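Long-range contacts in ankyrin repeat domain protein (Legionella pneumophila subsp. pneumophila, PDB 6MCA), which is a bacterial effector that interacts with the host LARP7 component of the 7SK snRNP complex and has a cysteine protease-like fold beside its ankyrin repeats: residues 280-285 against 338-343; 273-278 against 294-299; 163-168 against 415-420. One frame throughout, in Å; residues are numbered along the deposited sequence.

Contact 1: residues 280-285 against 338-343. With GOL (glycerol), chain D.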
loop_
_atom_site.group_PDB
_atom_site.type_symbol
_atom_site.label_atom_id
_atom_site.label_comp_id
_atom_site.label_asym_id
_atom_site.label_seq_id
_atom_site.Cartn_x
_atom_site.Cartn_y
_atom_site.Cartn_z
ATOM N N ILE A 280 -6.476 -9.572 -13.982
ATOM C CA ILE A 280 -7.386 -8.680 -13.280
ATOM C C ILE A 280 -7.010 -7.259 -13.673
ATOM O O ILE A 280 -5.907 -6.787 -13.355
ATOM C CB ILE A 280 -7.310 -8.859 -11.758
ATOM C CG1 ILE A 280 -7.492 -10.330 -11.378
ATOM C CG2 ILE A 280 -8.338 -7.975 -11.068
ATOM C CD1 ILE A 280 -7.017 -10.658 -9.981
ATOM N N ASP A 281 -7.925 -6.584 -14.371
ATOM C CA ASP A 281 -7.761 -5.179 -14.739
ATOM C C ASP A 281 -9.165 -4.584 -14.815
ATOM O O ASP A 281 -9.866 -4.768 -15.814
ATOM C CB ASP A 281 -7.015 -5.031 -16.059
ATOM C CG ASP A 281 -6.713 -3.583 -16.401
ATOM O OD1 ASP A 281 -7.035 -2.691 -15.586
ATOM O OD2 ASP A 281 -6.151 -3.334 -17.489
ATOM N N ARG A 282 -9.564 -3.885 -13.756
ATOM C CA ARG A 282 -10.901 -3.315 -13.653
ATOM C C ARG A 282 -11.006 -1.934 -14.287
ATOM O O ARG A 282 -12.049 -1.285 -14.158
ATOM C CB ARG A 282 -11.325 -3.249 -12.184
ATOM C CG ARG A 282 -11.196 -4.574 -11.453
ATOM C CD ARG A 282 -11.315 -4.398 -9.947
ATOM N NE ARG A 282 -12.674 -4.054 -9.539
ATOM C CZ ARG A 282 -13.117 -4.128 -8.287
ATOM N NH1 ARG A 282 -14.370 -3.799 -8.006
ATOM N NH2 ARG A 282 -12.309 -4.538 -7.319
ATOM N N GLY A 283 -9.959 -1.474 -14.967
ATOM C CA GLY A 283 -9.968 -0.157 -15.571
ATOM C C GLY A 283 -10.534 -0.128 -16.977
ATOM O O GLY A 283 -11.509 -0.824 -17.277
ATOM N N GLU A 284 -9.914 0.677 -17.845
ATOM C CA GLU A 284 -10.421 0.864 -19.203
ATOM C C GLU A 284 -10.507 -0.458 -19.959
ATOM O O GLU A 284 -11.490 -0.714 -20.666
ATOM C CB GLU A 284 -9.529 1.856 -19.951
ATOM C CG GLU A 284 -9.527 1.698 -21.463
ATOM C CD GLU A 284 -10.441 2.689 -22.156
ATOM O OE1 GLU A 284 -10.860 3.670 -21.507
ATOM O OE2 GLU A 284 -10.736 2.488 -23.352
ATOM N N ASN A 285 -9.493 -1.315 -19.808
ATOM C CA ASN A 285 -9.455 -2.575 -20.546
ATOM C C ASN A 285 -10.687 -3.432 -20.277
ATOM O O ASN A 285 -11.102 -4.209 -21.146
ATOM C CB ASN A 285 -8.182 -3.345 -20.190
ATOM C CG ASN A 285 -7.998 -4.593 -21.031
ATOM O OD1 ASN A 285 -7.770 -4.515 -22.238
ATOM N ND2 ASN A 285 -8.089 -5.756 -20.393
ATOM N N PRO A 338 -17.519 -11.773 -12.773
ATOM C CA PRO A 338 -18.221 -10.474 -12.875
ATOM C C PRO A 338 -17.816 -9.501 -11.774
ATOM O O PRO A 338 -18.586 -9.151 -10.873
ATOM C CB PRO A 338 -19.692 -10.893 -12.782
ATOM C CG PRO A 338 -19.670 -12.106 -11.917
ATOM C CD PRO A 338 -18.396 -12.838 -12.256
ATOM N N ILE A 339 -16.571 -9.046 -11.840
ATOM C CA ILE A 339 -16.058 -8.040 -10.920
ATOM C C ILE A 339 -16.368 -6.664 -11.495
ATOM O O ILE A 339 -16.152 -6.417 -12.687
ATOM C CB ILE A 339 -14.547 -8.224 -10.694
ATOM C CG1 ILE A 339 -14.278 -9.505 -9.899
ATOM C CG2 ILE A 339 -13.958 -7.018 -9.988
ATOM C CD1 ILE A 339 -14.209 -9.302 -8.398
ATOM N N SER A 340 -16.885 -5.771 -10.653
ATOM C CA SER A 340 -17.300 -4.455 -11.118
ATOM C C SER A 340 -16.106 -3.660 -11.638
ATOM O O SER A 340 -14.988 -3.763 -11.126
ATOM C CB SER A 340 -17.991 -3.685 -9.992
ATOM O OG SER A 340 -17.046 -3.159 -9.077
ATOM N N SER A 341 -16.358 -2.861 -12.670
ATOM C CA SER A 341 -15.316 -2.050 -13.278
ATOM C C SER A 341 -15.022 -0.818 -12.427
ATOM O O SER A 341 -15.858 -0.345 -11.653
ATOM C CB SER A 341 -15.720 -1.621 -14.689
ATOM O OG SER A 341 -15.876 -2.742 -15.541
ATOM N N GLN A 342 -13.799 -0.303 -12.579
ATOM C CA GLN A 342 -13.356 0.935 -11.932
ATOM C C GLN A 342 -12.797 1.823 -13.044
ATOM O O GLN A 342 -11.585 1.894 -13.264
ATOM C CB GLN A 342 -12.326 0.648 -10.826
ATOM C CG GLN A 342 -11.656 1.881 -10.220
ATOM C CD GLN A 342 -12.560 2.653 -9.279
ATOM O OE1 GLN A 342 -13.711 2.278 -9.053
ATOM N NE2 GLN A 342 -12.039 3.739 -8.721
ATOM N N ILE A 343 -13.700 2.486 -13.766
ATOM C CA ILE A 343 -13.292 3.317 -14.893
ATOM C C ILE A 343 -12.780 4.667 -14.408
ATOM O O ILE A 343 -11.731 5.146 -14.851
ATOM C CB ILE A 343 -14.459 3.478 -15.885
ATOM C CG1 ILE A 343 -14.967 2.108 -16.338
ATOM C CG2 ILE A 343 -14.029 4.308 -17.084
ATOM C CD1 ILE A 343 -13.924 1.276 -17.048
HETATM C C1 GOL D . -18.331 -2.042 -5.534
HETATM O O1 GOL D . -18.197 -3.166 -6.348
HETATM C C2 GOL D . -16.902 -1.558 -5.188
HETATM O O2 GOL D . -16.917 -0.360 -4.489
HETATM C C3 GOL D . -16.277 -2.709 -4.362
HETATM O O3 GOL D . -15.264 -3.263 -5.144
#

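Contact 2: residues 273-278 against 294-299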
loop_
_atom_site.group_PDB
_atom_site.type_symbol
_atom_site.label_atom_id
_atom_site.label_comp_id
_atom_site.label_asym_id
_atom_site.label_seq_id
_atom_site.Cartn_x
_atom_site.Cartn_y
_atom_site.Cartn_z
ATOM N N TYR A 273 -2.155 -20.178 -10.328
ATOM C CA TYR A 273 -2.443 -21.257 -9.387
ATOM C C TYR A 273 -2.427 -22.562 -10.164
ATOM O O TYR A 273 -3.375 -22.857 -10.899
ATOM C CB TYR A 273 -3.782 -21.058 -8.680
ATOM C CG TYR A 273 -4.086 -22.148 -7.676
ATOM C CD1 TYR A 273 -3.399 -22.217 -6.470
ATOM C CD2 TYR A 273 -5.049 -23.113 -7.938
ATOM C CE1 TYR A 273 -3.667 -23.213 -5.551
ATOM C CE2 TYR A 273 -5.325 -24.115 -7.023
ATOM C CZ TYR A 273 -4.629 -24.159 -5.832
ATOM O OH TYR A 273 -4.899 -25.152 -4.917
ATOM N N HIS A 274 -1.354 -23.336 -9.997
ATOM C CA HIS A 274 -1.154 -24.576 -10.739
ATOM C C HIS A 274 -1.247 -24.312 -12.238
ATOM O O HIS A 274 -0.467 -23.521 -12.778
ATOM C CB HIS A 274 -2.162 -25.638 -10.295
ATOM C CG HIS A 274 -2.053 -26.002 -8.846
ATOM N ND1 HIS A 274 -0.856 -25.983 -8.162
ATOM C CD2 HIS A 274 -2.991 -26.392 -7.951
ATOM C CE1 HIS A 274 -1.062 -26.346 -6.909
ATOM N NE2 HIS A 274 -2.349 -26.599 -6.755
ATOM N N GLN A 275 -2.196 -24.951 -12.916
ATOM C CA GLN A 275 -2.342 -24.796 -14.357
ATOM C C GLN A 275 -3.252 -23.635 -14.745
ATOM O O GLN A 275 -3.582 -23.493 -15.927
ATOM C CB GLN A 275 -2.868 -26.094 -14.980
ATOM C CG GLN A 275 -4.357 -26.340 -14.771
ATOM C CD GLN A 275 -4.655 -27.088 -13.488
ATOM O OE1 GLN A 275 -3.947 -26.944 -12.491
ATOM N NE2 GLN A 275 -5.706 -27.900 -13.507
ATOM N N TRP A 276 -3.651 -22.799 -13.790
ATOM C CA TRP A 276 -4.585 -21.712 -14.041
ATOM C C TRP A 276 -3.884 -20.364 -13.941
ATOM O O TRP A 276 -2.998 -20.171 -13.102
ATOM C CB TRP A 276 -5.757 -21.763 -13.060
ATOM C CG TRP A 276 -6.466 -23.076 -13.071
ATOM C CD1 TRP A 276 -6.429 -24.036 -12.102
ATOM C CD2 TRP A 276 -7.308 -23.586 -14.111
ATOM N NE1 TRP A 276 -7.203 -25.109 -12.471
ATOM C CE2 TRP A 276 -7.752 -24.859 -13.702
ATOM C CE3 TRP A 276 -7.729 -23.090 -15.347
ATOM C CZ2 TRP A 276 -8.599 -25.640 -14.483
ATOM C CZ3 TRP A 276 -8.571 -23.867 -16.122
ATOM C CH2 TRP A 276 -8.997 -25.127 -15.687
ATOM N N TRP A 277 -4.300 -19.434 -14.798
ATOM C CA TRP A 277 -3.752 -18.087 -14.863
ATOM C C TRP A 277 -4.917 -17.111 -14.896
ATOM O O TRP A 277 -5.972 -17.422 -15.446
ATOM C CB TRP A 277 -2.861 -17.932 -16.103
ATOM C CG TRP A 277 -2.280 -16.568 -16.327
ATOM C CD1 TRP A 277 -2.863 -15.526 -16.990
ATOM C CD2 TRP A 277 -0.986 -16.109 -15.918
ATOM N NE1 TRP A 277 -2.015 -14.443 -17.008
ATOM C CE2 TRP A 277 -0.857 -14.775 -16.357
ATOM C CE3 TRP A 277 0.075 -16.693 -15.216
ATOM C CZ2 TRP A 277 0.290 -14.018 -16.117
ATOM C CZ3 TRP A 277 1.212 -15.939 -14.979
ATOM C CH2 TRP A 277 1.309 -14.616 -15.428
ATOM N N ALA A 278 -4.748 -15.945 -14.285
ATOM C CA ALA A 278 -5.847 -14.995 -14.192
ATOM C C ALA A 278 -5.324 -13.582 -14.363
ATOM O O ALA A 278 -4.324 -13.209 -13.741
ATOM C CB ALA A 278 -6.581 -15.118 -12.854
ATOM N N ILE A 294 -9.899 -15.838 -16.610
ATOM C CA ILE A 294 -9.174 -17.003 -16.118
ATOM C C ILE A 294 -8.931 -17.946 -17.288
ATOM O O ILE A 294 -9.877 -18.351 -17.973
ATOM C CB ILE A 294 -9.946 -17.718 -14.994
ATOM C CG1 ILE A 294 -10.300 -16.735 -13.875
ATOM C CG2 ILE A 294 -9.138 -18.891 -14.452
ATOM C CD1 ILE A 294 -11.306 -17.274 -12.883
ATOM N N TYR A 295 -7.667 -18.301 -17.497
ATOM C CA TYR A 295 -7.211 -19.153 -18.581
ATOM C C TYR A 295 -6.542 -20.398 -18.016
ATOM O O TYR A 295 -6.104 -20.428 -16.861
ATOM C CB TYR A 295 -6.204 -18.426 -19.488
ATOM C CG TYR A 295 -6.524 -16.981 -19.803
ATOM C CD1 TYR A 295 -6.274 -15.972 -18.878
ATOM C CD2 TYR A 295 -7.041 -16.620 -21.039
ATOM C CE1 TYR A 295 -6.556 -14.651 -19.168
ATOM C CE2 TYR A 295 -7.322 -15.301 -21.339
ATOM C CZ TYR A 295 -7.078 -14.321 -20.400
ATOM O OH TYR A 295 -7.359 -13.007 -20.698
ATOM N N ARG A 296 -6.450 -21.426 -18.856
ATOM C CA ARG A 296 -5.630 -22.593 -18.565
ATOM C C ARG A 296 -4.272 -22.424 -19.233
ATOM O O ARG A 296 -4.195 -22.042 -20.407
ATOM C CB ARG A 296 -6.302 -23.876 -19.054
ATOM C CG ARG A 296 -5.494 -25.134 -18.760
ATOM C CD ARG A 296 -5.920 -26.304 -19.636
ATOM N NE ARG A 296 -7.336 -26.622 -19.481
ATOM C CZ ARG A 296 -7.833 -27.352 -18.488
ATOM N NH1 ARG A 296 -9.136 -27.592 -18.428
ATOM N NH2 ARG A 296 -7.029 -27.841 -17.553
ATOM N N ILE A 297 -3.208 -22.703 -18.487
ATOM C CA ILE A 297 -1.850 -22.606 -19.014
ATOM C C ILE A 297 -1.548 -23.894 -19.772
ATOM O O ILE A 297 -1.328 -24.945 -19.165
ATOM C CB ILE A 297 -0.829 -22.360 -17.900
ATOM C CG1 ILE A 297 -1.145 -21.054 -17.167
ATOM C CG2 ILE A 297 0.581 -22.329 -18.466
ATOM C CD1 ILE A 297 -0.417 -20.902 -15.849
ATOM N N THR A 298 -1.546 -23.818 -21.103
ATOM C CA THR A 298 -1.306 -24.986 -21.939
ATOM C C THR A 298 0.158 -25.165 -22.317
ATOM O O THR A 298 0.532 -26.245 -22.785
ATOM C CB THR A 298 -2.153 -24.918 -23.216
ATOM O OG1 THR A 298 -1.708 -23.830 -24.038
ATOM C CG2 THR A 298 -3.624 -24.722 -22.870
ATOM N N ARG A 299 0.994 -24.143 -22.122
ATOM C CA ARG A 299 2.442 -24.248 -22.297
ATOM C C ARG A 299 3.119 -23.868 -20.983
ATOM O O ARG A 299 3.744 -22.806 -20.880
ATOM C CB ARG A 299 2.938 -23.366 -23.443
ATOM C CG ARG A 299 2.120 -23.474 -24.724
ATOM C CD ARG A 299 2.564 -22.441 -25.757
ATOM N NE ARG A 299 2.121 -22.787 -27.107
ATOM C CZ ARG A 299 2.717 -23.680 -27.891
ATOM N NH1 ARG A 299 3.795 -24.327 -27.468
ATOM N NH2 ARG A 299 2.238 -23.929 -29.103
HETATM O O HOH W 1 -7.662 -29.349 -15.567
#

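Contact 3: residues 163-168 against 415-420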
loop_
_atom_site.group_PDB
_atom_site.type_symbol
_atom_site.label_atom_id
_atom_site.label_comp_id
_atom_site.label_asym_id
_atom_site.label_seq_id
_atom_site.Cartn_x
_atom_site.Cartn_y
_atom_site.Cartn_z
ATOM N N PHE A 163 -12.778 3.989 1.327
ATOM C CA PHE A 163 -13.913 4.881 1.137
ATOM C C PHE A 163 -13.817 5.698 -0.145
ATOM O O PHE A 163 -14.695 6.532 -0.394
ATOM C CB PHE A 163 -14.057 5.814 2.344
ATOM C CG PHE A 163 -14.544 5.124 3.587
ATOM C CD1 PHE A 163 -15.895 4.877 3.774
ATOM C CD2 PHE A 163 -13.653 4.711 4.564
ATOM C CE1 PHE A 163 -16.348 4.237 4.914
ATOM C CE2 PHE A 163 -14.099 4.071 5.707
ATOM C CZ PHE A 163 -15.449 3.835 5.881
ATOM N N GLU A 164 -12.777 5.478 -0.954
ATOM C CA GLU A 164 -12.617 6.138 -2.252
ATOM C C GLU A 164 -12.647 7.658 -2.119
ATOM O O GLU A 164 -13.300 8.356 -2.897
ATOM C CB GLU A 164 -13.675 5.658 -3.248
ATOM C CG GLU A 164 -13.583 4.179 -3.585
ATOM C CD GLU A 164 -14.599 3.753 -4.625
ATOM O OE1 GLU A 164 -15.047 2.587 -4.580
ATOM O OE2 GLU A 164 -14.951 4.584 -5.488
ATOM N N LEU A 165 -11.932 8.178 -1.126
ATOM C CA LEU A 165 -11.896 9.612 -0.894
ATOM C C LEU A 165 -11.002 10.304 -1.916
ATOM O O LEU A 165 -9.995 9.753 -2.371
ATOM C CB LEU A 165 -11.399 9.914 0.521
ATOM C CG LEU A 165 -12.182 9.264 1.662
ATOM C CD1 LEU A 165 -11.592 9.654 3.009
ATOM C CD2 LEU A 165 -13.651 9.645 1.584
ATOM N N GLN A 166 -11.382 11.526 -2.274
ATOM C CA GLN A 166 -10.623 12.350 -3.199
ATOM C C GLN A 166 -9.968 13.504 -2.452
ATOM O O GLN A 166 -10.467 13.961 -1.420
ATOM C CB GLN A 166 -11.518 12.897 -4.317
ATOM C CG GLN A 166 -12.140 11.827 -5.200
ATOM C CD GLN A 166 -12.787 12.404 -6.444
ATOM O OE1 GLN A 166 -12.979 13.616 -6.552
ATOM N NE2 GLN A 166 -13.126 11.538 -7.392
ATOM N N GLY A 167 -8.844 13.970 -2.982
ATOM C CA GLY A 167 -8.148 15.099 -2.399
ATOM C C GLY A 167 -7.072 14.683 -1.414
ATOM O O GLY A 167 -6.594 13.545 -1.395
ATOM N N ASP A 168 -6.690 15.641 -0.577
ATOM C CA ASP A 168 -5.639 15.459 0.409
ATOM C C ASP A 168 -6.213 15.515 1.818
ATOM O O ASP A 168 -7.382 15.847 2.034
ATOM C CB ASP A 168 -4.550 16.529 0.249
ATOM C CG ASP A 168 -3.938 16.539 -1.136
ATOM O OD1 ASP A 168 -3.627 15.449 -1.659
ATOM O OD2 ASP A 168 -3.766 17.641 -1.699
ATOM N N GLY A 415 -14.701 13.787 8.813
ATOM C CA GLY A 415 -15.539 14.665 8.014
ATOM C C GLY A 415 -15.455 14.351 6.533
ATOM O O GLY A 415 -16.460 14.417 5.818
ATOM N N GLY A 416 -14.258 14.009 6.053
ATOM C CA GLY A 416 -14.129 13.572 4.673
ATOM C C GLY A 416 -14.953 12.333 4.388
ATOM O O GLY A 416 -15.671 12.263 3.385
ATOM N N ILE A 417 -14.861 11.336 5.273
ATOM C CA ILE A 417 -15.688 10.134 5.140
ATOM C C ILE A 417 -17.160 10.515 5.054
ATOM O O ILE A 417 -17.874 10.120 4.123
ATOM C CB ILE A 417 -15.437 9.168 6.312
ATOM C CG1 ILE A 417 -13.985 8.694 6.334
ATOM C CG2 ILE A 417 -16.391 7.982 6.235
ATOM C CD1 ILE A 417 -13.694 7.708 7.447
ATOM N N LEU A 418 -17.624 11.309 6.022
ATOM C CA LEU A 418 -19.040 11.658 6.106
ATOM C C LEU A 418 -19.515 12.377 4.848
ATOM O O LEU A 418 -20.573 12.053 4.297
ATOM C CB LEU A 418 -19.286 12.523 7.344
ATOM C CG LEU A 418 -20.662 13.176 7.487
ATOM C CD1 LEU A 418 -21.756 12.124 7.593
ATOM C CD2 LEU A 418 -20.686 14.108 8.688
ATOM N N PHE A 419 -18.740 13.353 4.373
ATOM C CA PHE A 419 -19.199 14.166 3.253
ATOM C C PHE A 419 -19.125 13.404 1.935
ATOM O O PHE A 419 -20.052 13.480 1.120
ATOM C CB PHE A 419 -18.386 15.457 3.168
ATOM C CG PHE A 419 -18.917 16.443 2.165
ATOM C CD1 PHE A 419 -20.068 17.168 2.428
ATOM C CD2 PHE A 419 -18.263 16.646 0.960
ATOM C CE1 PHE A 419 -20.558 18.076 1.507
ATOM C CE2 PHE A 419 -18.748 17.553 0.036
ATOM C CZ PHE A 419 -19.898 18.268 0.310
ATOM N N GLN A 420 -18.043 12.657 1.705
ATOM C CA GLN A 420 -17.830 12.066 0.391
ATOM C C GLN A 420 -18.456 10.688 0.226
ATOM O O GLN A 420 -18.903 10.356 -0.877
ATOM C CB GLN A 420 -16.330 11.969 0.093
ATOM C CG GLN A 420 -15.588 13.296 0.147
ATOM C CD GLN A 420 -14.201 13.211 -0.464
ATOM O OE1 GLN A 420 -13.992 12.524 -1.464
ATOM N NE2 GLN A 420 -13.245 13.907 0.140
#

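Contact 1: residues 280-285 against 338-343
Arg282 NH1 has three partners: it gives hydrogen bonds to Ser340 OG (3.0 Å) and to O3 of a glycerol, and a weak, longer one to Ser340 O. The two segments are loops that leave strands 276-280 and 331-337 of the five-stranded antiparallel sheet, the first with an Asx turn at Asp281, whose OD1 accepts from Gly283 N. Arg282 NE meets Ser340 O at 2.8 Å, almost in line with the carbonyl bond, so the guanidinium holds this serine side-on, with backbone and hydroxyl oxygens both near its plane. A bend at chi3 (70°) turns the group into this position. Ile339 CG2 sits over one guanidinium face, 3.3 Å from Arg282 NE. Outside the segments, Arg282 NH2 bonds to Ala350 O and Tyr380 OH, which helps to fix the rotation of the group. The glycerol, probably from the crystallisation liquor, bridges the pair, its O1 bonding to Ser340 OG. The backbones join where Gln342 N gives a nearly straight bond (170°) to Arg282 O at 2.6 Å. Next along, Gly283 CA directs a C-H toward Gln342 O. Ile343 CD1 lies against Gly283 O, 3.2 Å away.

Contact 2: residues 273-278 against 294-299
Trp277 and Tyr295 form an antiparallel hydrogen-bonded pair, Trp277 N giving to Tyr295 O at 2.9 Å and Tyr295 N to Trp277 O at 2.8 Å. A third backbone bond, from Ile297 N to Gln275 O, is straight and 2.7 Å long. The non-hydrogen-bonded pairs Trp276-Arg296 and Ala278-Ile294 lie on either side of Trp277-Tyr295. A type II' turn from Tyr273 to Trp276 is the beta turn of the hairpin between strands 266-273 and 276-280.

Apolar contacts line the face that carries Trp277 and Tyr295. Tyr295 CD1 meets the edge of the indole at Trp277 CD1 (3.9 Å), and Ile297 CG1 lies 3.7 Å from Trp277 CB. On the other face Ala278 CB rests against Ile294 CG1.

Arg296 makes two contacts on that second face, one to a ring and one through water. A bend at chi3 (-58°) brings its guanidinium back to Trp276, whose CH2 lies over one guanidinium face, 3.7 Å from Arg296 NH1; ring and guanidinium planes are 46° apart. The water oxygen accepts from Arg296 NH2 (2.6 Å) and from Gln275 NE2, linking the two side chains.

Strands 276-280 and 292-297 are inner strands of the five-stranded sheet. Helix 355-364 packs on the Trp276 and Ala278 face, helix 318-329 on the Trp277 and Tyr295 face, and strand 331-337 pairs with 292-297.

Contact 3: residues 163-168 against 415-420
Gln420 reaches from helix 404-421 to the backbone of Gln166 and binds both its polar atoms with one amide. Gln420 OE1 accepts from Gln166 N at 2.9 Å in a nearly straight bond (169°), and Gln420 NE2 gives a longer bond, 3.2 Å, to Gln166 O. The second bond lies in the carbonyl plane, on a lone pair, and close to the plane of the amide. The side chain thus pairs with Gln166 much as a neighbouring strand would. It gets there by running outstretched beyond CG (chi2 -167°). With both amide atoms engaged, the flip of the group is fixed.

The loop receiving Gln420 follows helix 147-162, which ends in a Schellman motif: Glu164, at positive phi, is the first residue to leave the helix, and the chain then turns toward strand 168-172. Leu165 follows, its CD2 lying alongside the aliphatic start of Gln420, 3.8 Å from Gln420 CB and equally near Gly416 O, one turn earlier in helix 404-421.

Ile417 packs beside it. Its CG2 lies over one face of the Phe163 ring, 4.1 Å from the ring centroid and 15° off the normal, a CH-pi contact, while Ile417 CD1 approaches the same face over its other half, at Phe163 CE2 (4.1 Å). Ile159 of helix 147-162 touches both Leu165 and Ile417, and Ile436 of helix 427-440 also packs on Ile417.

In the fold
Contact 2 lies within the five-stranded antiparallel sheet, pairing strands 276-280 and 292-297, whereas contact 1 joins the loops that follow strands 276-280 and 331-337; their centres are about 20 Å apart. Along the chain their segments alternate: 273-278, 280-285, 294-299, 338-343. Helix 355-364 touches residues of both. Contact 3 encloses them in sequence, bringing the loop after helix 147-162 to helix 404-421 across 246 residues. Its centre is about 22 Å from that of contact 1, with nearest atoms about 4 Å apart but not touching, and 39 Å from that of contact 2. The sheet-containing part, probably the cysteine protease-like portion, lies, in sequence, within the loop that contact 3 closes.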